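Side-chain contacts in histidine kinase (Methanosarcina mazei, PDB 3LI9), which probably transfers phosphate from ATP to a protein histidine, this piece being its extracellular PDC-fold sensor domain: residues 63-66 with 67-71; 28-31 with 32-36; 40-43 with 44-48; 142-146 with 147-151; 175-178 with 179-183. One frame throughout, in Å; residues are numbered along the deposited sequence.

Contact 1: 63-66 with 67-71; sequences KRIL and NENPQ
K63 and R64, in the last turn of helix 55-67, receive i+4 backbone hydrogen bonds from N67 and E68, with N67 N 2.9 Å from K63 O, before the chain enters the loop to strand 74-79 of the Cache domain and N69 N turns back to L66 O. R64 and E68 lie side by side and form a salt bridge, NE to OE2 at 2.8 Å. The carboxylate oxygen meets the guanidinium at its edge, nearly in plane, and uses its anti lone pair, although the two flat groups are turned 40° against each other. The bend of R64 at chi2 (66°) swings NE over to E68. A water bonded to both NH2 of R64 and OE2 of E68 closes a small ring beside the bridge. N69 caps the helix end because its short amide can reach back: ND2 gives a straight bond of 2.9 Å to I65 O, which lies in the amide plane. Alongside, pointing the same way, I65 CG2 rests 3.8 Å from N69 ND2, while L66 packs inward on V75 and C107. Q71 NE2 donates to N69 OD1 from above its carbonyl plane, and also hydrogen-bonds OD1 of N36 on helix 13-48. Both ends of the N69 amide are thus engaged, which fixes its rotation, and the probably unfavourable negative charge of E68 near the helix carboxyl end is partly offset by R64.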
loop_
_atom_site.group_PDB
_atom_site.type_symbol
_atom_site.label_atom_id
_atom_site.label_comp_id
_atom_site.label_asym_id
_atom_site.label_seq_id
_atom_site.Cartn_x
_atom_site.Cartn_y
_atom_site.Cartn_z
ATOM N N LYS A 63 6.431 -17.371 -7.769
ATOM C CA LYS A 63 6.958 -17.972 -6.521
ATOM C C LYS A 63 8.381 -17.537 -6.261
ATOM O O LYS A 63 8.734 -17.216 -5.100
ATOM C CB LYS A 63 6.896 -19.495 -6.600
ATOM C CG LYS A 63 7.287 -20.179 -5.276
ATOM C CD LYS A 63 7.068 -21.704 -5.281
ATOM C CE LYS A 63 5.618 -22.021 -5.505
ATOM N NZ LYS A 63 5.475 -23.485 -5.790
ATOM N N ARG A 64 9.173 -17.465 -7.335
ATOM C CA ARG A 64 10.575 -16.995 -7.192
ATOM C C ARG A 64 10.595 -15.526 -6.737
ATOM O O ARG A 64 11.378 -15.138 -5.864
ATOM C CB ARG A 64 11.373 -17.248 -8.487
ATOM C CG ARG A 64 12.826 -16.789 -8.403
ATOM C CD ARG A 64 13.524 -17.703 -7.350
ATOM N NE ARG A 64 15.022 -17.493 -7.377
ATOM C CZ ARG A 64 15.824 -18.156 -8.235
ATOM N NH1 ARG A 64 15.338 -19.010 -9.076
ATOM N NH2 ARG A 64 17.145 -17.983 -8.160
ATOM N N ILE A 65 9.743 -14.689 -7.358
ATOM C CA ILE A 65 9.758 -13.269 -6.997
ATOM C C ILE A 65 9.335 -13.157 -5.514
ATOM O O ILE A 65 9.867 -12.340 -4.769
ATOM C CB ILE A 65 8.757 -12.519 -7.919
ATOM C CG1 ILE A 65 9.336 -12.449 -9.339
ATOM C CG2 ILE A 65 8.502 -11.049 -7.372
ATOM C CD1 ILE A 65 8.359 -11.857 -10.356
ATOM N N LEU A 66 8.362 -13.937 -5.039
ATOM C CA LEU A 66 7.980 -13.870 -3.623
ATOM C C LEU A 66 9.157 -14.268 -2.716
ATOM O O LEU A 66 9.487 -13.557 -1.786
ATOM C CB LEU A 66 6.764 -14.791 -3.383
ATOM C CG LEU A 66 6.399 -14.914 -1.897
ATOM C CD1 LEU A 66 5.853 -13.519 -1.472
ATOM C CD2 LEU A 66 5.293 -15.948 -1.790
ATOM N N ASN A 67 9.796 -15.359 -3.079
ATOM C CA ASN A 67 10.919 -15.910 -2.256
ATOM C C ASN A 67 12.104 -14.986 -2.217
ATOM O O ASN A 67 12.831 -14.987 -1.157
ATOM C CB ASN A 67 11.277 -17.334 -2.697
ATOM C CG ASN A 67 10.236 -18.348 -2.151
ATOM O OD1 ASN A 67 9.651 -18.153 -1.025
ATOM N ND2 ASN A 67 10.029 -19.422 -2.882
ATOM N N GLU A 68 12.348 -14.209 -3.271
ATOM C CA GLU A 68 13.511 -13.326 -3.325
ATOM C C GLU A 68 13.208 -11.935 -2.724
ATOM O O GLU A 68 14.075 -11.075 -2.719
ATOM C CB GLU A 68 13.926 -13.118 -4.802
ATOM C CG GLU A 68 14.507 -14.408 -5.492
ATOM C CD GLU A 68 15.799 -14.897 -4.925
ATOM O OE1 GLU A 68 16.468 -14.180 -4.139
ATOM O OE2 GLU A 68 16.153 -16.031 -5.234
ATOM N N ASN A 69 11.961 -11.734 -2.246
ATOM C CA ASN A 69 11.571 -10.427 -1.728
ATOM C C ASN A 69 10.830 -10.616 -0.409
ATOM O O ASN A 69 9.613 -10.646 -0.352
ATOM C CB ASN A 69 10.608 -9.752 -2.740
ATOM C CG ASN A 69 11.361 -9.166 -3.922
ATOM O OD1 ASN A 69 12.016 -8.130 -3.810
ATOM N ND2 ASN A 69 11.296 -9.837 -5.081
ATOM N N PRO A 70 11.575 -10.721 0.710
ATOM C CA PRO A 70 10.974 -11.021 2.006
ATOM C C PRO A 70 10.028 -9.918 2.491
ATOM O O PRO A 70 9.275 -10.175 3.444
ATOM C CB PRO A 70 12.168 -11.157 2.978
ATOM C CG PRO A 70 13.411 -11.011 2.156
ATOM C CD PRO A 70 13.029 -10.572 0.707
ATOM N N GLN A 71 10.084 -8.768 1.864
ATOM C CA GLN A 71 9.170 -7.639 2.217
ATOM C C GLN A 71 7.793 -7.879 1.636
ATOM O O GLN A 71 6.871 -7.062 1.879
ATOM C CB GLN A 71 9.732 -6.264 1.798
ATOM C CG GLN A 71 9.507 -5.886 0.293
ATOM C CD GLN A 71 10.498 -6.605 -0.648
ATOM O OE1 GLN A 71 11.313 -7.487 -0.230
ATOM N NE2 GLN A 71 10.421 -6.247 -1.935
HETATM O O HOH W 1 18.424 -15.910 -6.657
#

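Contact 2: 28-31 with 32-36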
loop_
_atom_site.group_PDB
_atom_site.type_symbol
_atom_site.label_atom_id
_atom_site.label_comp_id
_atom_site.label_asym_id
_atom_site.label_seq_id
_atom_site.Cartn_x
_atom_site.Cartn_y
_atom_site.Cartn_z
ATOM N N GLN A 28 12.032 8.679 2.817
ATOM C CA GLN A 28 12.531 7.368 3.226
ATOM C C GLN A 28 11.504 6.265 3.060
ATOM O O GLN A 28 11.829 5.151 2.541
ATOM C CB GLN A 28 12.953 7.480 4.719
ATOM C CG GLN A 28 14.265 8.308 4.810
ATOM C CD GLN A 28 14.725 8.458 6.235
ATOM O OE1 GLN A 28 14.713 7.474 6.984
ATOM N NE2 GLN A 28 15.154 9.662 6.626
ATOM N N PHE A 29 10.248 6.567 3.443
ATOM C CA PHE A 29 9.228 5.542 3.331
ATOM C C PHE A 29 8.884 5.351 1.888
ATOM O O PHE A 29 8.561 4.225 1.465
ATOM C CB PHE A 29 7.969 5.921 4.137
ATOM C CG PHE A 29 8.094 5.578 5.598
ATOM C CD1 PHE A 29 7.873 4.258 6.058
ATOM C CD2 PHE A 29 8.488 6.518 6.509
ATOM C CE1 PHE A 29 8.003 3.940 7.413
ATOM C CE2 PHE A 29 8.577 6.220 7.858
ATOM C CZ PHE A 29 8.349 4.944 8.325
ATOM N N ASP A 30 8.960 6.413 1.091
ATOM C CA ASP A 30 8.604 6.288 -0.313
ATOM C C ASP A 30 9.562 5.366 -1.089
ATOM O O ASP A 30 9.162 4.729 -2.069
ATOM C CB ASP A 30 8.669 7.641 -0.997
ATOM C CG ASP A 30 8.161 7.569 -2.454
ATOM O OD1 ASP A 30 7.047 7.080 -2.663
ATOM O OD2 ASP A 30 8.878 7.973 -3.381
ATOM N N ALA A 31 10.815 5.342 -0.683
ATOM C CA ALA A 31 11.829 4.588 -1.497
ATOM C C ALA A 31 11.448 3.110 -1.647
ATOM O O ALA A 31 11.506 2.593 -2.755
ATOM C CB ALA A 31 13.235 4.721 -0.871
ATOM N N GLN A 32 11.039 2.432 -0.572
ATOM C CA GLN A 32 10.759 1.012 -0.676
ATOM C C GLN A 32 9.441 0.854 -1.370
ATOM O O GLN A 32 9.222 -0.133 -2.051
ATOM C CB GLN A 32 10.674 0.335 0.674
ATOM C CG GLN A 32 10.421 -1.196 0.624
ATOM C CD GLN A 32 11.464 -2.000 -0.194
ATOM O OE1 GLN A 32 12.665 -1.903 0.040
ATOM N NE2 GLN A 32 11.004 -2.737 -1.184
HETATM N N MSE A 33 8.579 1.836 -1.248
HETATM C CA MSE A 33 7.299 1.698 -1.989
HETATM C C MSE A 33 7.521 1.786 -3.519
HETATM O O MSE A 33 6.828 1.118 -4.277
HETATM C CB MSE A 33 6.267 2.775 -1.494
HETATM C CG MSE A 33 6.058 2.529 -0.014
HETATM SE SE MSE A 33 4.909 3.972 0.699
HETATM C CE MSE A 33 3.280 3.680 -0.242
ATOM N N GLU A 34 8.412 2.649 -3.972
ATOM C CA GLU A 34 8.689 2.775 -5.382
ATOM C C GLU A 34 9.314 1.423 -5.853
ATOM O O GLU A 34 9.092 0.987 -6.986
ATOM C CB GLU A 34 9.674 3.929 -5.645
ATOM C CG GLU A 34 9.075 5.269 -5.265
ATOM C CD GLU A 34 9.396 6.445 -6.187
ATOM O OE1 GLU A 34 9.960 6.307 -7.286
ATOM O OE2 GLU A 34 9.097 7.595 -5.787
ATOM N N ALA A 35 10.129 0.806 -4.995
ATOM C CA ALA A 35 10.731 -0.491 -5.413
ATOM C C ALA A 35 9.603 -1.536 -5.557
ATOM O O ALA A 35 9.577 -2.305 -6.578
ATOM C CB ALA A 35 11.820 -0.982 -4.384
ATOM N N ASN A 36 8.663 -1.586 -4.583
ATOM C CA ASN A 36 7.619 -2.602 -4.663
ATOM C C ASN A 36 6.706 -2.384 -5.847
ATOM O O ASN A 36 6.289 -3.365 -6.532
ATOM C CB ASN A 36 6.792 -2.557 -3.330
ATOM C CG ASN A 36 7.544 -3.162 -2.186
ATOM O OD1 ASN A 36 8.450 -3.971 -2.392
ATOM N ND2 ASN A 36 7.199 -2.771 -0.985
HETATM O O HOH W 2 11.675 2.616 2.353
#
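Along the long helix 13-48, the N-terminal helix of this Cache (PDC-fold) sensor domain, D30 and E34 meet because i to i+4 spacing sets side chains on a common face. CG of D30 lies opposite its backbone N (chi1 -174°), which leans the carboxylate along the helix toward E34. In the second half, Q32 comes first. Its backbone N is linked to Q28 O through a water rather than directly, the water lying 3.0 Å from Q32 N. A bend at chi2 (57°) turns the amide of Q32 along the helix, and NE2 donates to N36 OD1 at 3.1 Å from above the carbonyl plane. M33, a selenomethionine, lays its CG 3.4 Å from F29 O and sends its long, flexible apolar end on toward Y153 and V256, a fitting residue for the buried side of the helix. E34 follows: its N is hydrogen-bonded to D30 O at 2.9 Å, while its side chain slants across that of D30 with the carboxylate planes 76° apart. D30 has a firm partner elsewhere, its OD1 being hydrogen-bonded to T258 OG1, and K257 makes a long, weak ion pair with E34. A35, a strong helix former, adds a backbone hydrogen bond from its N to A31 O at 3.2 Å. If the very short distance between the acids is real, one of them probably holds a proton and donates it, which would ease the clash of like charges: D30 OD2 is only 2.4 Å from E34 OE2.

Contact 3: 40-43 with 44-48; sequences ARTL and ACTMA
The C-terminal turns of helix 13-48, which lie against the antiparallel PDC-fold sheet that includes strands 74-79, 148-159 and 162-172, hold this contact, and regular alpha-helical hydrogen bonds run through it. A44 N, C45 N, T46 N and M47 N donate in turn to A40 O, R41 O, T42 O and L43 O; the last is the straightest, 2.9 Å from M47 N to L43 O with an angle of 175° at the hydrogen. On the inner face L43 and M47, a selenomethionine, lie side by side and point the same way. The contact is made by a branch and a chain carbon, CD1 of L43 standing 4.1 Å from CG of M47, and M47 CG also rests 3.3 Å from L43 O. Bends at chi2 and chi3 fold the rest of M47 so that it can reach L77, Y79 and I157, while L43 packs between V75 and L77 of the sheet and I61, I62 and I65 of helix 55-67. Branched and flexible apolar chains suit this sandwiched position. A44 takes a place beside S155, I157 and A167 where a single methyl lets the helix lie near the strands. Away from L43 and M47 the side chains are more polar: R41 makes a salt bridge with D137 beside S155, and T42 OG1 is hydrogen-bonded to A38 O. T46 likewise turns its hydroxyl back to the preceding turn. With OG1 beside its own backbone N (chi1 -58°), T46 donates to a carbonyl already held by its N-H; the two donors come from opposite faces of that plane, and T46 OG1 lies 2.9 Å from T42 O.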
loop_
_atom_site.group_PDB
_atom_site.type_symbol
_atom_site.label_atom_id
_atom_site.label_comp_id
_atom_site.label_asym_id
_atom_site.label_seq_id
_atom_site.Cartn_x
_atom_site.Cartn_y
_atom_site.Cartn_z
ATOM N N ALA A 40 5.965 -5.203 -9.232
ATOM C CA ALA A 40 4.683 -5.525 -9.935
ATOM C C ALA A 40 4.640 -5.050 -11.401
ATOM O O ALA A 40 4.140 -5.766 -12.276
ATOM C CB ALA A 40 3.501 -4.936 -9.171
ATOM N N ARG A 41 5.120 -3.847 -11.650
ATOM C CA ARG A 41 5.133 -3.313 -13.009
ATOM C C ARG A 41 6.044 -4.105 -13.925
ATOM O O ARG A 41 5.679 -4.335 -15.089
ATOM C CB ARG A 41 5.548 -1.870 -12.967
ATOM C CG ARG A 41 5.171 -1.198 -14.297
ATOM C CD ARG A 41 5.023 0.367 -14.101
ATOM N NE ARG A 41 4.574 0.959 -15.358
ATOM C CZ ARG A 41 5.388 1.385 -16.322
ATOM N NH1 ARG A 41 6.702 1.250 -16.176
ATOM N NH2 ARG A 41 4.899 1.897 -17.458
ATOM N N THR A 42 7.207 -4.528 -13.419
ATOM C CA THR A 42 8.140 -5.263 -14.263
ATOM C C THR A 42 7.556 -6.664 -14.582
ATOM O O THR A 42 7.642 -7.128 -15.720
ATOM C CB THR A 42 9.456 -5.400 -13.574
ATOM O OG1 THR A 42 9.976 -4.075 -13.458
ATOM C CG2 THR A 42 10.461 -6.151 -14.520
ATOM N N LEU A 43 6.904 -7.256 -13.584
ATOM C CA LEU A 43 6.174 -8.552 -13.838
ATOM C C LEU A 43 5.072 -8.359 -14.876
ATOM O O LEU A 43 4.910 -9.215 -15.796
ATOM C CB LEU A 43 5.589 -9.089 -12.532
ATOM C CG LEU A 43 4.791 -10.408 -12.631
ATOM C CD1 LEU A 43 5.667 -11.499 -13.193
ATOM C CD2 LEU A 43 4.348 -10.778 -11.111
ATOM N N ALA A 44 4.341 -7.242 -14.814
ATOM C CA ALA A 44 3.291 -6.970 -15.822
ATOM C C ALA A 44 3.877 -6.812 -17.233
ATOM O O ALA A 44 3.324 -7.451 -18.187
ATOM C CB ALA A 44 2.421 -5.728 -15.430
ATOM N N CYS A 45 5.035 -6.137 -17.347
ATOM C CA CYS A 45 5.725 -5.947 -18.714
ATOM C C CYS A 45 6.076 -7.323 -19.262
ATOM O O CYS A 45 5.903 -7.602 -20.451
ATOM C CB CYS A 45 7.028 -5.158 -18.571
ATOM S SG CYS A 45 6.795 -3.469 -18.246
ATOM N N THR A 46 6.665 -8.144 -18.399
ATOM C CA THR A 46 7.123 -9.450 -18.800
ATOM C C THR A 46 5.923 -10.276 -19.252
ATOM O O THR A 46 5.984 -10.907 -20.313
ATOM C CB THR A 46 7.806 -10.125 -17.656
ATOM O OG1 THR A 46 8.900 -9.256 -17.262
ATOM C CG2 THR A 46 8.318 -11.487 -18.052
HETATM N N MSE A 47 4.899 -10.386 -18.402
HETATM C CA MSE A 47 3.735 -11.179 -18.783
HETATM C C MSE A 47 3.057 -10.684 -20.032
HETATM O O MSE A 47 2.473 -11.531 -20.776
HETATM C CB MSE A 47 2.738 -11.233 -17.677
HETATM C CG MSE A 47 3.175 -12.006 -16.435
HETATM SE SE MSE A 47 3.369 -13.994 -17.024
HETATM C CE MSE A 47 5.008 -13.714 -16.904
ATOM N N ALA A 48 3.079 -9.399 -20.295
ATOM C CA ALA A 48 2.511 -8.838 -21.520
ATOM C C ALA A 48 3.176 -9.426 -22.774
ATOM O O ALA A 48 2.542 -9.485 -23.809
ATOM C CB ALA A 48 2.556 -7.270 -21.528
#

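Contact 4: 142-146 with 147-151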
loop_
_atom_site.group_PDB
_atom_site.type_symbol
_atom_site.label_atom_id
_atom_site.label_comp_id
_atom_site.label_asym_id
_atom_site.label_seq_id
_atom_site.Cartn_x
_atom_site.Cartn_y
_atom_site.Cartn_z
ATOM N N PRO A 142 -4.749 0.598 2.573
ATOM C CA PRO A 142 -4.337 -0.519 3.447
ATOM C C PRO A 142 -5.538 -1.251 4.013
ATOM O O PRO A 142 -6.652 -0.680 4.170
ATOM C CB PRO A 142 -3.580 0.184 4.581
ATOM C CG PRO A 142 -4.352 1.594 4.669
ATOM C CD PRO A 142 -4.276 1.872 3.140
ATOM N N TYR A 143 -5.335 -2.525 4.298
ATOM C CA TYR A 143 -6.478 -3.367 4.749
ATOM C C TYR A 143 -5.934 -4.534 5.515
ATOM O O TYR A 143 -4.724 -4.907 5.468
ATOM C CB TYR A 143 -7.308 -3.834 3.552
ATOM C CG TYR A 143 -6.534 -4.682 2.565
ATOM C CD1 TYR A 143 -6.480 -6.100 2.686
ATOM C CD2 TYR A 143 -5.823 -4.052 1.510
ATOM C CE1 TYR A 143 -5.716 -6.858 1.747
ATOM C CE2 TYR A 143 -5.109 -4.788 0.562
ATOM C CZ TYR A 143 -5.041 -6.178 0.714
ATOM O OH TYR A 143 -4.359 -6.931 -0.185
ATOM N N PHE A 144 -6.839 -5.156 6.271
ATOM C CA PHE A 144 -6.455 -6.420 6.889
ATOM C C PHE A 144 -6.961 -7.607 6.073
ATOM O O PHE A 144 -8.082 -7.565 5.525
ATOM C CB PHE A 144 -7.131 -6.509 8.265
ATOM C CG PHE A 144 -6.511 -5.625 9.292
ATOM C CD1 PHE A 144 -5.388 -6.028 9.934
ATOM C CD2 PHE A 144 -7.046 -4.354 9.556
ATOM C CE1 PHE A 144 -4.728 -5.212 10.898
ATOM C CE2 PHE A 144 -6.385 -3.536 10.539
ATOM C CZ PHE A 144 -5.243 -3.983 11.192
ATOM N N TYR A 145 -6.129 -8.672 6.010
ATOM C CA TYR A 145 -6.528 -9.889 5.290
ATOM C C TYR A 145 -5.961 -11.058 6.073
ATOM O O TYR A 145 -4.775 -11.071 6.383
ATOM C CB TYR A 145 -6.030 -9.874 3.869
ATOM C CG TYR A 145 -6.308 -11.161 3.136
ATOM C CD1 TYR A 145 -7.574 -11.436 2.652
ATOM C CD2 TYR A 145 -5.309 -12.094 2.977
ATOM C CE1 TYR A 145 -7.823 -12.607 1.969
ATOM C CE2 TYR A 145 -5.549 -13.310 2.277
ATOM C CZ TYR A 145 -6.811 -13.517 1.786
ATOM O OH TYR A 145 -7.054 -14.686 1.118
ATOM N N GLU A 146 -6.863 -11.943 6.541
ATOM C CA GLU A 146 -6.417 -13.082 7.374
ATOM C C GLU A 146 -5.469 -12.635 8.477
ATOM O O GLU A 146 -4.445 -13.299 8.820
ATOM C CB GLU A 146 -5.945 -14.295 6.446
ATOM C CG GLU A 146 -7.096 -14.690 5.489
ATOM C CD GLU A 146 -6.812 -15.836 4.489
ATOM O OE1 GLU A 146 -7.751 -16.217 3.689
ATOM O OE2 GLU A 146 -5.664 -16.310 4.516
ATOM N N GLY A 147 -5.831 -11.507 9.142
ATOM C CA GLY A 147 -5.092 -11.047 10.307
ATOM C C GLY A 147 -3.855 -10.186 10.000
ATOM O O GLY A 147 -3.244 -9.720 10.897
ATOM N N ILE A 148 -3.512 -10.024 8.728
ATOM C CA ILE A 148 -2.305 -9.281 8.392
ATOM C C ILE A 148 -2.643 -7.914 7.718
ATOM O O ILE A 148 -3.374 -7.916 6.794
ATOM C CB ILE A 148 -1.444 -10.106 7.476
ATOM C CG1 ILE A 148 -1.051 -11.388 8.282
ATOM C CG2 ILE A 148 -0.138 -9.312 7.086
ATOM C CD1 ILE A 148 -0.494 -12.424 7.466
ATOM N N PHE A 149 -2.067 -6.842 8.269
ATOM C CA PHE A 149 -2.226 -5.464 7.756
ATOM C C PHE A 149 -1.302 -5.317 6.548
ATOM O O PHE A 149 -0.106 -5.599 6.661
ATOM C CB PHE A 149 -1.793 -4.501 8.868
ATOM C CG PHE A 149 -2.282 -3.053 8.588
ATOM C CD1 PHE A 149 -3.548 -2.804 8.101
ATOM C CD2 PHE A 149 -1.389 -2.025 8.756
ATOM C CE1 PHE A 149 -3.964 -1.456 7.852
ATOM C CE2 PHE A 149 -1.762 -0.724 8.520
ATOM C CZ PHE A 149 -2.994 -0.452 8.027
HETATM N N MSE A 150 -1.868 -4.944 5.413
HETATM C CA MSE A 150 -1.114 -4.858 4.169
HETATM C C MSE A 150 -1.708 -3.863 3.181
HETATM O O MSE A 150 -2.763 -3.250 3.390
HETATM C CB MSE A 150 -1.064 -6.234 3.508
HETATM C CG MSE A 150 -2.427 -6.761 3.141
HETATM SE SE MSE A 150 -2.248 -8.643 2.410
HETATM C CE MSE A 150 -1.945 -9.545 4.069
ATOM N N VAL A 151 -0.915 -3.656 2.133
ATOM C CA VAL A 151 -1.426 -2.946 0.961
ATOM C C VAL A 151 -1.064 -3.750 -0.285
ATOM O O VAL A 151 -0.118 -4.526 -0.254
ATOM C CB VAL A 151 -0.793 -1.529 0.929
ATOM C CG1 VAL A 151 0.722 -1.518 0.644
ATOM C CG2 VAL A 151 -1.611 -0.586 0.097
#
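Y143 and M150 both set CG between the backbone N and the carbonyl carbon, at chi1 61° and 62°, and this shared torsion brings the tyrosine ring and the selenomethionine chain together on one face of a hairpin. CG of M150 lies over the ring face of Y143, offset toward the rim, 3.6 Å from CE1, in a CH-pi contact. The selenium sits obliquely, 4.8 Å from the centroid of the Y143 ring, as a Met-aromatic contact, and CE of M150 runs on to touch CB of Y145 at 4.1 Å. On the opposite face, F144 and F149 come together across a non-hydrogen-bonded pair. CD1 of F149 stands over the centre of the F144 ring, and F144 CE1 is 3.6 Å from F149 CB, but the planes meet obliquely at 35°. CZ of F149 also packs against CB of P142 at 3.6 Å; the rigid ring of P142 suits the residue just before strand 143-145.

Y143 and M150 exchange two backbone hydrogen bonds, Y143 N to M150 O being 2.8 Å, and Y145 and I148 exchange two more. E146 and G147 fill the turn with positive phi, and glycine accommodates a conformation in which a side chain would press on the carbonyl of E146. Y143, beside D170, hydrogen-bonds through OH to a bis-tris molecule that most likely came with the crystallisation solution but may mark a pocket. This is a beta hairpin with a two-residue type I' turn in the antiparallel sheet of the PDC fold, its strand 148-159 also pairing with strand 162-172.

Contact 5: 175-178 with 179-183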
loop_
_atom_site.group_PDB
_atom_site.type_symbol
_atom_site.label_atom_id
_atom_site.label_comp_id
_atom_site.label_asym_id
_atom_site.label_seq_id
_atom_site.Cartn_x
_atom_site.Cartn_y
_atom_site.Cartn_z
ATOM N N TYR A 175 5.961 -3.230 9.444
ATOM C CA TYR A 175 7.259 -2.561 9.566
ATOM C C TYR A 175 7.079 -1.049 9.711
ATOM O O TYR A 175 7.901 -0.368 10.329
ATOM C CB TYR A 175 8.167 -2.902 8.358
ATOM C CG TYR A 175 7.848 -2.053 7.180
ATOM C CD1 TYR A 175 8.549 -0.819 6.937
ATOM C CD2 TYR A 175 6.879 -2.456 6.257
ATOM C CE1 TYR A 175 8.219 -0.009 5.834
ATOM C CE2 TYR A 175 6.589 -1.696 5.137
ATOM C CZ TYR A 175 7.263 -0.484 4.929
ATOM O OH TYR A 175 6.923 0.283 3.859
ATOM N N VAL A 176 6.000 -0.547 9.136
ATOM C CA VAL A 176 5.748 0.898 9.268
ATOM C C VAL A 176 5.598 1.312 10.723
ATOM O O VAL A 176 6.183 2.337 11.149
ATOM C CB VAL A 176 4.572 1.301 8.424
ATOM C CG1 VAL A 176 4.225 2.823 8.637
ATOM C CG2 VAL A 176 4.865 1.009 6.960
ATOM N N ASP A 177 4.812 0.551 11.478
ATOM C CA ASP A 177 4.648 0.833 12.886
ATOM C C ASP A 177 5.969 0.635 13.594
ATOM O O ASP A 177 6.336 1.443 14.424
ATOM C CB ASP A 177 3.590 -0.057 13.535
ATOM C CG ASP A 177 3.220 0.417 14.948
ATOM O OD1 ASP A 177 2.979 1.609 15.159
ATOM O OD2 ASP A 177 3.229 -0.392 15.907
ATOM N N ASP A 178 6.675 -0.456 13.314
ATOM C CA ASP A 178 7.992 -0.643 13.968
ATOM C C ASP A 178 8.939 0.563 13.850
ATOM O O ASP A 178 9.563 0.980 14.838
ATOM C CB ASP A 178 8.712 -1.909 13.493
ATOM C CG ASP A 178 7.886 -3.172 13.774
ATOM O OD1 ASP A 178 6.963 -3.135 14.623
ATOM O OD2 ASP A 178 8.135 -4.204 13.114
ATOM N N VAL A 179 9.042 1.130 12.656
ATOM C CA VAL A 179 9.928 2.195 12.367
ATOM C C VAL A 179 9.336 3.549 12.843
ATOM O O VAL A 179 10.002 4.269 13.590
ATOM C CB VAL A 179 10.202 2.313 10.840
ATOM C CG1 VAL A 179 11.094 3.584 10.606
ATOM C CG2 VAL A 179 10.985 1.044 10.317
ATOM N N ALA A 180 8.108 3.880 12.432
ATOM C CA ALA A 180 7.535 5.250 12.733
ATOM C C ALA A 180 7.313 5.450 14.249
ATOM O O ALA A 180 7.556 6.537 14.780
ATOM C CB ALA A 180 6.196 5.436 11.973
ATOM N N SER A 181 6.928 4.385 14.957
ATOM C CA SER A 181 6.664 4.508 16.376
ATOM C C SER A 181 7.880 4.660 17.245
ATOM O O SER A 181 7.713 4.921 18.452
ATOM C CB SER A 181 5.776 3.374 16.871
ATOM O OG SER A 181 4.435 3.609 16.373
ATOM N N SER A 182 9.062 4.534 16.673
ATOM C CA SER A 182 10.309 4.775 17.417
ATOM C C SER A 182 10.871 6.179 17.203
ATOM O O SER A 182 11.888 6.540 17.774
ATOM C CB SER A 182 11.384 3.800 16.971
ATOM O OG SER A 182 11.817 4.178 15.639
ATOM N N ILE A 183 10.263 6.946 16.307
ATOM C CA ILE A 183 10.775 8.302 16.015
ATOM C C ILE A 183 10.407 9.230 17.137
ATOM O O ILE A 183 9.248 9.262 17.605
ATOM C CB ILE A 183 10.220 8.799 14.672
ATOM C CG1 ILE A 183 10.808 7.946 13.544
ATOM C CG2 ILE A 183 10.569 10.323 14.440
ATOM C CD1 ILE A 183 10.043 8.103 12.206
#
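The hydroxyl of S181 makes the side-chain hydrogen bond of this contact: S181 OG donates to D177 OD1 at 2.8 Å, arriving from above the carboxylate plane. CG of D177 lies anti to its own backbone N (chi1 -169°), which directs the carboxylate along the helix to the serine. A short hydroxyl suits position 181, since it can bond the acid while its N still serves the helix. D177 has its strongest partner outside: OD2 forms a salt bridge with K207, and OD1 also accepts from H203 N, so the carboxylate is gripped by three partners and probably remains ionised.

Backbone bonds continue the helical pattern as far as S181. V179 N donates to Y175 O, A180 N to V176 O at 2.8 Å, and S181 N to D177 O. Beyond them a type I turn runs from A180 to I183, and S182 OG donates to V179 O at 2.7 Å; V179 O receives S182 N as well.

Within the two segments the apolar chains meet mainly backbone carbonyls; their apolar partners lie outside. CB of A180 rests 3.2 Å from V176 O, a methyl being small enough for that buried place. Helix 174-180 thus presents V176 and V179 to F29 of helix 13-48, with V176 also on M193 of strand 190-194, while D177 faces the loop holding S202, H203 and K207.

From the N terminus, contact 2 comes first and contact 3 next, adjoining pieces of helix 13-48; contact 1 follows at the end of helix 55-67, then contact 4 and contact 5. Each joins consecutive residues, closing at most a helical turn or, in contact 4, the hairpin of strands 143-145 and 148-159, and they run in series without nesting or crossing. Helix 13-48 carries contacts 2 and 3 and is joined to the end of helix 55-67 at contact 1, through N36 with Q71 and L43 with I65, and to helix 174-180 at contact 5, through F29. Contact 4 stands apart, touching none of the others. Contacts 3 and 5 lie on opposite sides of the chain's centre, their centres about 31 Å apart.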